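Local coordinates for protein HTH-type transcriptional regulator mcbR (Escherichia coli UMEA 3718-1, PDB 4P9F) that represses expression of McbA by binding to its promoter region, which prevents colanic acid overproduction and mucoidy, and is important for biofilm formation, at residues A[15-19]-A[153-158]; A[25-31]-A[62-68]; A[93-99]-A[136-142]. Numbering follows the deposited sequence.

Interaction 1 (A[15-19]-A[153-158])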
loop_
_atom_site.group_PDB
_atom_site.type_symbol
_atom_site.label_atom_id
_atom_site.label_comp_id
_atom_site.label_asym_id
_atom_site.label_seq_id
_atom_site.Cartn_x
_atom_site.Cartn_y
_atom_site.Cartn_z
ATOM N N LYS A 15 14.133 -5.636 2.203
ATOM C CA LYS A 15 13.304 -4.723 1.391
ATOM C C LYS A 15 14.172 -3.977 0.383
ATOM O O LYS A 15 13.813 -3.836 -0.791
ATOM C CB LYS A 15 12.562 -3.734 2.277
ATOM C CG LYS A 15 11.375 -4.331 3.051
ATOM C CD LYS A 15 10.679 -3.235 3.904
ATOM C CE LYS A 15 9.418 -3.766 4.616
ATOM N NZ LYS A 15 8.713 -2.712 5.458
ATOM N N HIS A 16 15.331 -3.522 0.851
ATOM C CA HIS A 16 16.262 -2.789 0.003
ATOM C C HIS A 16 16.769 -3.673 -1.137
ATOM O O HIS A 16 16.719 -3.279 -2.297
ATOM C CB HIS A 16 17.430 -2.241 0.841
ATOM C CG HIS A 16 18.374 -1.377 0.062
ATOM N ND1 HIS A 16 19.523 -1.866 -0.516
ATOM C CD2 HIS A 16 18.292 -0.077 -0.316
ATOM C CE1 HIS A 16 20.142 -0.894 -1.169
ATOM N NE2 HIS A 16 19.411 0.200 -1.065
ATOM N N GLN A 17 17.209 -4.886 -0.801
ATOM C CA GLN A 17 17.685 -5.855 -1.789
ATOM C C GLN A 17 16.608 -6.176 -2.831
ATOM O O GLN A 17 16.883 -6.193 -4.024
ATOM C CB GLN A 17 18.095 -7.164 -1.096
ATOM C CG GLN A 17 19.281 -7.039 -0.168
ATOM C CD GLN A 17 20.530 -6.600 -0.895
ATOM O OE1 GLN A 17 21.117 -5.567 -0.576
ATOM N NE2 GLN A 17 20.952 -7.391 -1.872
ATOM N N LEU A 18 15.377 -6.398 -2.367
ATOM C CA LEU A 18 14.253 -6.668 -3.269
ATOM C C LEU A 18 14.014 -5.470 -4.176
ATOM O O LEU A 18 13.957 -5.626 -5.387
ATOM C CB LEU A 18 12.984 -7.017 -2.484
ATOM C CG LEU A 18 12.939 -8.417 -1.859
ATOM C CD1 LEU A 18 11.808 -8.503 -0.843
ATOM C CD2 LEU A 18 12.766 -9.518 -2.937
ATOM N N SER A 19 13.962 -4.277 -3.585
ATOM C CA SER A 19 13.663 -3.030 -4.288
ATOM C C SER A 19 14.640 -2.664 -5.407
ATOM O O SER A 19 14.225 -2.113 -6.440
ATOM C CB SER A 19 13.636 -1.861 -3.301
ATOM O OG SER A 19 12.582 -2.028 -2.377
ATOM N N TRP A 153 7.442 -0.564 -4.569
ATOM C CA TRP A 153 8.784 -0.737 -5.121
ATOM C C TRP A 153 9.368 -2.101 -4.760
ATOM O O TRP A 153 10.109 -2.702 -5.543
ATOM C CB TRP A 153 9.709 0.358 -4.599
ATOM C CG TRP A 153 9.473 1.711 -5.213
ATOM C CD1 TRP A 153 8.678 2.011 -6.287
ATOM C CD2 TRP A 153 9.994 2.961 -4.734
ATOM N NE1 TRP A 153 8.705 3.372 -6.528
ATOM C CE2 TRP A 153 9.503 3.977 -5.585
ATOM C CE3 TRP A 153 10.839 3.322 -3.661
ATOM C CZ2 TRP A 153 9.830 5.327 -5.408
ATOM C CZ3 TRP A 153 11.164 4.666 -3.485
ATOM C CH2 TRP A 153 10.666 5.649 -4.360
ATOM N N VAL A 154 9.076 -2.553 -3.543
ATOM C CA VAL A 154 9.489 -3.883 -3.095
ATOM C C VAL A 154 8.815 -4.958 -3.950
ATOM O O VAL A 154 9.456 -5.916 -4.348
ATOM C CB VAL A 154 9.152 -4.126 -1.608
ATOM C CG1 VAL A 154 9.395 -5.597 -1.231
ATOM C CG2 VAL A 154 9.993 -3.201 -0.692
ATOM N N ARG A 155 7.526 -4.784 -4.233
ATOM C CA ARG A 155 6.756 -5.747 -5.032
ATOM C C ARG A 155 7.275 -5.813 -6.484
ATOM O O ARG A 155 7.403 -6.881 -7.053
ATOM C CB ARG A 155 5.261 -5.364 -5.021
ATOM C CG ARG A 155 4.586 -5.514 -3.667
ATOM C CD ARG A 155 4.503 -6.953 -3.211
ATOM N NE ARG A 155 3.476 -7.760 -3.885
ATOM C CZ ARG A 155 2.188 -7.743 -3.522
ATOM N NH1 ARG A 155 1.786 -6.926 -2.557
ATOM N NH2 ARG A 155 1.304 -8.521 -4.118
HETATM N N MSE A 156 7.566 -4.664 -7.091
HETATM C CA MSE A 156 8.062 -4.700 -8.463
HETATM C C MSE A 156 9.548 -5.024 -8.530
HETATM O O MSE A 156 10.047 -5.406 -9.593
HETATM C CB MSE A 156 7.793 -3.386 -9.184
HETATM C CG MSE A 156 8.585 -2.213 -8.697
HETATM SE SE MSE A 156 8.095 -0.611 -9.738
HETATM C CE MSE A 156 8.853 -1.054 -11.375
ATOM N N GLY A 157 10.233 -4.889 -7.394
ATOM C CA GLY A 157 11.663 -5.097 -7.293
ATOM C C GLY A 157 12.315 -6.235 -8.072
ATOM O O GLY A 157 13.322 -6.006 -8.737
ATOM N N PRO A 158 11.781 -7.467 -7.962
ATOM C CA PRO A 158 12.398 -8.586 -8.703
ATOM C C PRO A 158 12.382 -8.358 -10.222
ATOM O O PRO A 158 13.238 -8.877 -10.944
ATOM C CB PRO A 158 11.534 -9.796 -8.317
ATOM C CG PRO A 158 10.940 -9.426 -6.970
ATOM C CD PRO A 158 10.697 -7.925 -7.071
HETATM O O HOH W 1 11.755 -1.515 -7.312
#
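Lys15 meets segment 153-158 close to its own backbone: its CB lies 4.0 Å from Val154 CG2 and its O 3.9 Å from that same methyl, while the extended side chain carries the amino group away. One turn later Leu18 sets CD1 3.8 Å from Val154 CG1 and CD2 a looser 4.4 Å from Pro158 CG, so it is the main apolar link. Its carbonyl sits against the backbone at Gly157, whose CA approaches Leu18 O to 3.0 Å in a CA-H...O contact; a CB on Gly157 would collide with that oxygen. The contact is an interdomain one of the GntR family, docking the last turn of helix 6-19, from the winged helix-turn-helix region, on the all-helical FCD domain. Ser19 closes the segment. Its OG donates to Lys15 O (2.7 Å), which turns the hydroxyl back onto its own helix, and it also packs on Val154, with OG 3.3 Å from CG2. The joint is bridged by one water, which donates to Ser19 O and Trp153 O, each at 2.7 Å. The Trp153 indole leads away from segment 15-19, and its NE1 is hydrogen-bonded to Glu87 on helix 73-95.

Interaction 2 (A[25-31]-A[62-68])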
loop_
_atom_site.group_PDB
_atom_site.type_symbol
_atom_site.label_atom_id
_atom_site.label_comp_id
_atom_site.label_asym_id
_atom_site.label_seq_id
_atom_site.Cartn_x
_atom_site.Cartn_y
_atom_site.Cartn_z
ATOM N N PRO A 25 13.739 -13.147 -9.425
ATOM C CA PRO A 25 12.413 -13.761 -9.321
ATOM C C PRO A 25 12.533 -15.279 -9.203
ATOM O O PRO A 25 13.343 -15.888 -9.904
ATOM C CB PRO A 25 11.741 -13.376 -10.647
ATOM C CG PRO A 25 12.397 -12.117 -11.036
ATOM C CD PRO A 25 13.824 -12.208 -10.561
ATOM N N GLY A 26 11.786 -15.873 -8.281
ATOM C CA GLY A 26 11.807 -17.322 -8.136
ATOM C C GLY A 26 12.901 -17.879 -7.231
ATOM O O GLY A 26 12.854 -19.062 -6.893
ATOM N N ALA A 27 13.887 -17.058 -6.850
ATOM C CA ALA A 27 15.000 -17.565 -6.046
ATOM C C ALA A 27 14.544 -18.126 -4.708
ATOM O O ALA A 27 13.666 -17.564 -4.039
ATOM C CB ALA A 27 16.042 -16.466 -5.798
ATOM N N ARG A 28 15.203 -19.201 -4.296
ATOM C CA ARG A 28 14.870 -19.869 -3.049
ATOM C C ARG A 28 15.789 -19.302 -1.971
ATOM O O ARG A 28 17.013 -19.356 -2.080
ATOM C CB ARG A 28 15.036 -21.395 -3.198
ATOM C CG ARG A 28 14.869 -22.193 -1.903
ATOM C CD ARG A 28 14.926 -23.726 -2.145
ATOM N NE ARG A 28 15.083 -24.427 -0.876
ATOM C CZ ARG A 28 14.074 -24.797 -0.095
ATOM N NH1 ARG A 28 12.823 -24.560 -0.486
ATOM N NH2 ARG A 28 14.311 -25.418 1.069
ATOM N N LEU A 29 15.187 -18.695 -0.956
ATOM C CA LEU A 29 15.928 -18.116 0.164
ATOM C C LEU A 29 15.870 -19.045 1.366
ATOM O O LEU A 29 14.783 -19.330 1.868
ATOM C CB LEU A 29 15.350 -16.748 0.524
ATOM C CG LEU A 29 15.103 -15.816 -0.669
ATOM C CD1 LEU A 29 14.452 -14.492 -0.216
ATOM C CD2 LEU A 29 16.398 -15.554 -1.436
ATOM N N ILE A 30 17.026 -19.441 1.880
ATOM C CA ILE A 30 17.070 -20.385 3.000
ATOM C C ILE A 30 17.383 -19.607 4.279
ATOM O O ILE A 30 18.443 -18.981 4.389
ATOM C CB ILE A 30 18.112 -21.524 2.759
ATOM C CG1 ILE A 30 17.698 -22.387 1.558
ATOM C CG2 ILE A 30 18.307 -22.408 4.020
ATOM C CD1 ILE A 30 18.405 -22.045 0.283
ATOM N N THR A 31 16.422 -19.579 5.205
ATOM C CA THR A 31 16.559 -18.837 6.465
ATOM C C THR A 31 17.922 -19.063 7.154
ATOM O O THR A 31 18.612 -18.115 7.533
ATOM C CB THR A 31 15.405 -19.222 7.412
ATOM O OG1 THR A 31 14.167 -19.082 6.698
ATOM C CG2 THR A 31 15.373 -18.347 8.642
ATOM N N PRO A 62 8.938 -24.788 0.850
ATOM C CA PRO A 62 9.169 -25.972 1.693
ATOM C C PRO A 62 10.443 -25.910 2.555
ATOM O O PRO A 62 11.447 -25.303 2.142
ATOM C CB PRO A 62 9.283 -27.105 0.674
ATOM C CG PRO A 62 8.503 -26.635 -0.498
ATOM C CD PRO A 62 8.703 -25.160 -0.558
ATOM N N ALA A 63 10.372 -26.480 3.754
ATOM C CA ALA A 63 11.549 -26.672 4.612
ATOM C C ALA A 63 12.248 -25.406 5.126
ATOM O O ALA A 63 13.452 -25.231 4.896
ATOM C CB ALA A 63 12.584 -27.571 3.882
ATOM N N GLN A 64 11.492 -24.499 5.752
ATOM C CA GLN A 64 12.069 -23.286 6.368
ATOM C C GLN A 64 12.795 -22.390 5.361
ATOM O O GLN A 64 13.982 -22.019 5.521
ATOM C CB GLN A 64 13.010 -23.678 7.519
ATOM C CG GLN A 64 12.277 -24.378 8.665
ATOM C CD GLN A 64 13.215 -24.953 9.711
ATOM O OE1 GLN A 64 14.421 -25.069 9.489
ATOM N NE2 GLN A 64 12.661 -25.318 10.866
ATOM N N ALA A 65 12.069 -22.068 4.302
ATOM C CA ALA A 65 12.624 -21.284 3.205
ATOM C C ALA A 65 11.520 -20.439 2.588
ATOM O O ALA A 65 10.333 -20.585 2.913
ATOM C CB ALA A 65 13.287 -22.200 2.152
ATOM N N PHE A 66 11.935 -19.523 1.726
ATOM C CA PHE A 66 11.044 -18.580 1.081
ATOM C C PHE A 66 11.415 -18.409 -0.380
ATOM O O PHE A 66 12.530 -18.754 -0.774
ATOM C CB PHE A 66 11.103 -17.243 1.819
ATOM C CG PHE A 66 10.758 -17.361 3.259
ATOM C CD1 PHE A 66 11.723 -17.691 4.202
ATOM C CD2 PHE A 66 9.454 -17.216 3.671
ATOM C CE1 PHE A 66 11.397 -17.830 5.533
ATOM C CE2 PHE A 66 9.120 -17.355 5.016
ATOM C CZ PHE A 66 10.095 -17.653 5.942
ATOM N N THR A 67 10.491 -17.935 -1.206
ATOM C CA THR A 67 10.907 -17.628 -2.567
ATOM C C THR A 67 10.547 -16.200 -2.904
ATOM O O THR A 67 9.537 -15.658 -2.434
ATOM C CB THR A 67 10.293 -18.568 -3.646
ATOM O OG1 THR A 67 8.873 -18.533 -3.548
ATOM C CG2 THR A 67 10.795 -20.015 -3.497
ATOM N N VAL A 68 11.428 -15.595 -3.694
ATOM C CA VAL A 68 11.217 -14.279 -4.276
ATOM C C VAL A 68 10.109 -14.423 -5.324
ATOM O O VAL A 68 10.156 -15.331 -6.152
ATOM C CB VAL A 68 12.519 -13.744 -4.890
ATOM C CG1 VAL A 68 12.285 -12.388 -5.564
ATOM C CG2 VAL A 68 13.625 -13.676 -3.798
#
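Arg28 lays one face of its guanidinium over Ala65, with CZ 3.5 Å from CB, while NH1 and NH2 each donate to Pro62 O at 3.1 Å, a fork that clasps the turn before strand 65-67. Behind it the backbones pair antiparallel: Leu29 and Phe66 form the hydrogen-bonded pair (Leu29 N to Phe66 O 2.7 Å, Phe66 N to Leu29 O 2.9 Å), flanked by non-hydrogen-bonded pairs Arg28-Thr67 and Ile30-Ala65. Strand 65-67 also pairs with strand 59-61, making it the centre of the small sheet whose hairpin is the wing of a winged helix-turn-helix domain. The ladder runs on past strand 28-30, with Val68 N donating to Ala27 O (3.0 Å) and Gly26 N to Val68 O (2.7 Å). Leu29 and Phe66 share the face toward helix 42-54, where the Phe66 ring packs on Leu49, Leu50 and Val53; Leu29 CD1 also reaches Val68 CG2 at 3.8 Å. Thr31, the first residue of the helix-turn-helix DNA-binding motif, places OG1 3.3 Å from Phe66 CE1, at the ring edge.

Interaction 3 (A[93-99]-A[136-142])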
loop_
_atom_site.group_PDB
_atom_site.type_symbol
_atom_site.label_atom_id
_atom_site.label_comp_id
_atom_site.label_asym_id
_atom_site.label_seq_id
_atom_site.Cartn_x
_atom_site.Cartn_y
_atom_site.Cartn_z
ATOM N N LEU A 93 2.220 17.056 -3.618
ATOM C CA LEU A 93 2.113 17.525 -2.247
ATOM C C LEU A 93 3.457 17.985 -1.698
ATOM O O LEU A 93 3.521 18.841 -0.819
ATOM C CB LEU A 93 1.559 16.409 -1.363
ATOM C CG LEU A 93 0.116 16.032 -1.653
ATOM C CD1 LEU A 93 -0.295 14.827 -0.813
ATOM C CD2 LEU A 93 -0.778 17.240 -1.384
ATOM N N ALA A 94 4.538 17.442 -2.239
ATOM C CA ALA A 94 5.864 17.766 -1.744
ATOM C C ALA A 94 6.299 19.169 -2.176
ATOM O O ALA A 94 7.093 19.825 -1.492
ATOM C CB ALA A 94 6.876 16.726 -2.210
ATOM N N VAL A 95 5.773 19.628 -3.302
ATOM C CA VAL A 95 6.180 20.921 -3.856
ATOM C C VAL A 95 6.057 22.095 -2.877
ATOM O O VAL A 95 6.997 22.873 -2.731
ATOM C CB VAL A 95 5.377 21.252 -5.118
ATOM C CG1 VAL A 95 5.667 22.683 -5.573
ATOM C CG2 VAL A 95 5.704 20.251 -6.207
ATOM N N GLU A 96 4.927 22.202 -2.188
ATOM C CA GLU A 96 4.702 23.338 -1.303
ATOM C C GLU A 96 5.489 23.242 0.009
ATOM O O GLU A 96 5.434 24.158 0.829
ATOM C CB GLU A 96 3.209 23.486 -1.003
ATOM N N ASN A 97 6.242 22.160 0.200
ATOM C CA ASN A 97 6.979 21.958 1.451
ATOM C C ASN A 97 8.489 21.889 1.282
ATOM O O ASN A 97 9.222 21.823 2.265
ATOM C CB ASN A 97 6.514 20.675 2.147
ATOM C CG ASN A 97 5.067 20.739 2.588
ATOM O OD1 ASN A 97 4.559 21.802 2.935
ATOM N ND2 ASN A 97 4.387 19.594 2.563
ATOM N N LEU A 98 8.955 21.877 0.041
ATOM C CA LEU A 98 10.385 21.781 -0.236
ATOM C C LEU A 98 11.110 23.061 0.177
ATOM O O LEU A 98 10.711 24.151 -0.219
ATOM C CB LEU A 98 10.619 21.492 -1.723
ATOM C CG LEU A 98 10.273 20.057 -2.135
ATOM C CD1 LEU A 98 10.564 19.833 -3.593
ATOM C CD2 LEU A 98 11.091 19.114 -1.296
ATOM N N THR A 99 12.162 22.921 0.980
ATOM C CA THR A 99 12.974 24.059 1.424
ATOM C C THR A 99 14.192 24.234 0.517
ATOM O O THR A 99 14.508 23.322 -0.252
ATOM C CB THR A 99 13.449 23.871 2.882
ATOM O OG1 THR A 99 14.382 22.784 2.944
ATOM C CG2 THR A 99 12.271 23.561 3.789
ATOM N N ILE A 136 12.121 13.328 -2.160
ATOM C CA ILE A 136 11.051 14.212 -2.589
ATOM C C ILE A 136 9.759 13.852 -1.866
ATOM O O ILE A 136 9.134 14.706 -1.227
ATOM C CB ILE A 136 10.818 14.129 -4.119
ATOM C CG1 ILE A 136 12.057 14.627 -4.882
ATOM C CG2 ILE A 136 9.600 14.952 -4.519
ATOM C CD1 ILE A 136 12.016 14.312 -6.382
ATOM N N TYR A 137 9.381 12.577 -1.959
ATOM C CA TYR A 137 8.080 12.124 -1.475
ATOM C C TYR A 137 7.903 12.372 0.010
ATOM O O TYR A 137 6.800 12.689 0.451
ATOM C CB TYR A 137 7.869 10.639 -1.777
ATOM C CG TYR A 137 7.924 10.290 -3.242
ATOM C CD1 TYR A 137 7.768 11.263 -4.222
ATOM C CD2 TYR A 137 8.137 8.979 -3.647
ATOM C CE1 TYR A 137 7.820 10.943 -5.566
ATOM C CE2 TYR A 137 8.188 8.646 -4.985
ATOM C CZ TYR A 137 8.031 9.635 -5.944
ATOM O OH TYR A 137 8.096 9.295 -7.284
ATOM N N HIS A 138 8.990 12.244 0.773
ATOM C CA HIS A 138 8.928 12.433 2.213
ATOM C C HIS A 138 8.450 13.827 2.597
ATOM O O HIS A 138 7.831 13.989 3.651
ATOM C CB HIS A 138 10.298 12.166 2.858
ATOM C CG HIS A 138 10.602 10.714 3.063
ATOM N ND1 HIS A 138 11.861 10.256 3.387
ATOM C CD2 HIS A 138 9.802 9.622 3.026
ATOM C CE1 HIS A 138 11.828 8.939 3.521
ATOM N NE2 HIS A 138 10.591 8.530 3.308
ATOM N N ARG A 139 8.718 14.820 1.748
ATOM C CA ARG A 139 8.323 16.212 2.031
ATOM C C ARG A 139 6.834 16.451 1.782
ATOM O O ARG A 139 6.340 17.542 2.016
ATOM C CB ARG A 139 9.167 17.205 1.216
ATOM C CG ARG A 139 10.664 17.158 1.539
ATOM C CD ARG A 139 10.921 17.505 2.998
ATOM N NE ARG A 139 10.148 18.685 3.370
ATOM C CZ ARG A 139 10.317 19.386 4.480
ATOM N NH1 ARG A 139 11.257 19.041 5.355
ATOM N NH2 ARG A 139 9.551 20.444 4.708
ATOM N N SER A 140 6.122 15.428 1.313
ATOM C CA SER A 140 4.661 15.497 1.202
ATOM C C SER A 140 4.016 15.456 2.585
ATOM O O SER A 140 2.824 15.709 2.719
ATOM C CB SER A 140 4.113 14.336 0.380
ATOM O OG SER A 140 4.285 13.117 1.088
ATOM N N ASN A 141 4.813 15.104 3.597
ATOM C CA ASN A 141 4.338 14.901 4.965
ATOM C C ASN A 141 3.172 13.907 5.029
ATOM O O ASN A 141 2.262 14.028 5.850
ATOM C CB ASN A 141 3.967 16.242 5.608
ATOM C CG ASN A 141 5.176 17.146 5.783
ATOM O OD1 ASN A 141 6.290 16.661 5.993
ATOM N ND2 ASN A 141 4.965 18.461 5.699
HETATM N N MSE A 142 3.232 12.907 4.157
HETATM C CA MSE A 142 2.304 11.787 4.187
HETATM C C MSE A 142 3.067 10.484 4.321
HETATM O O MSE A 142 3.308 9.827 3.311
HETATM C CB MSE A 142 1.479 11.744 2.901
HETATM C CG MSE A 142 0.937 13.076 2.496
HETATM SE SE MSE A 142 -0.806 13.298 3.270
HETATM C CE MSE A 142 -1.774 12.376 1.851
#
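In the FCD domain, an all-helical bundle, this contact joins the C-terminal ends of helices 73-95 and 122-138 at the turns that follow them. Ala94 is at the closest point, its CA 3.9 Å from Ser140 CA; the small methyl permits this approach, with Ala94 CB 3.2 Å from Ile136 O and 4.0 Å from Ile136 CG2. Asn97 and Arg139 exchange polar contacts: Asn97 ND2 donates to Arg139 O at 2.9 Å, and Arg139 NH2 gives a weak bond to Asn97 O at 2.8 Å. Arg139 NE has its salt bridge with Asp102 on helix 100-119, so the side chain spans from the loop after helix 73-95 to helix 100-119. Its aliphatic part lies on Leu98, with Arg139 CG 3.5 Å from Leu98 CD2, and Thr99 CG2 covers one face of the guanidinium. At the other end Leu93 CB packs on Ser140 CB at 3.7 Å, and Leu93 CD1 on the CE of selenomethionine Met142 at 3.9 Å. Ser140 OG donates to Tyr137 O (2.6 Å) and accepts from Met142 N (3.3 Å). This last bond forms an ST turn, which leads the chain from helix 122-138 into helix 143-156 of the FCD bundle.

From the N terminus, helix 6-19 brings in the first half of interaction 1, whose partner comes only at 153-158. Within this long loop the chain first makes strand 28-30, runs through the DNA-binding helices and returns along strand 65-67, closing interaction 2. It then enters helix 73-95, and interaction 3 closes a second, wholly separate loop at 136-142. Interactions 2 and 3 are thus in series, and both are enclosed by interaction 1. Interaction 1 joins the DNA-binding and FCD domains and touches each neighbour: Pro158 packs on Pro25 and Val68, and Trp153 on Tyr137. Interactions 2 and 3 lie on opposite sides of the chain's centre, their centres about 38 Å apart.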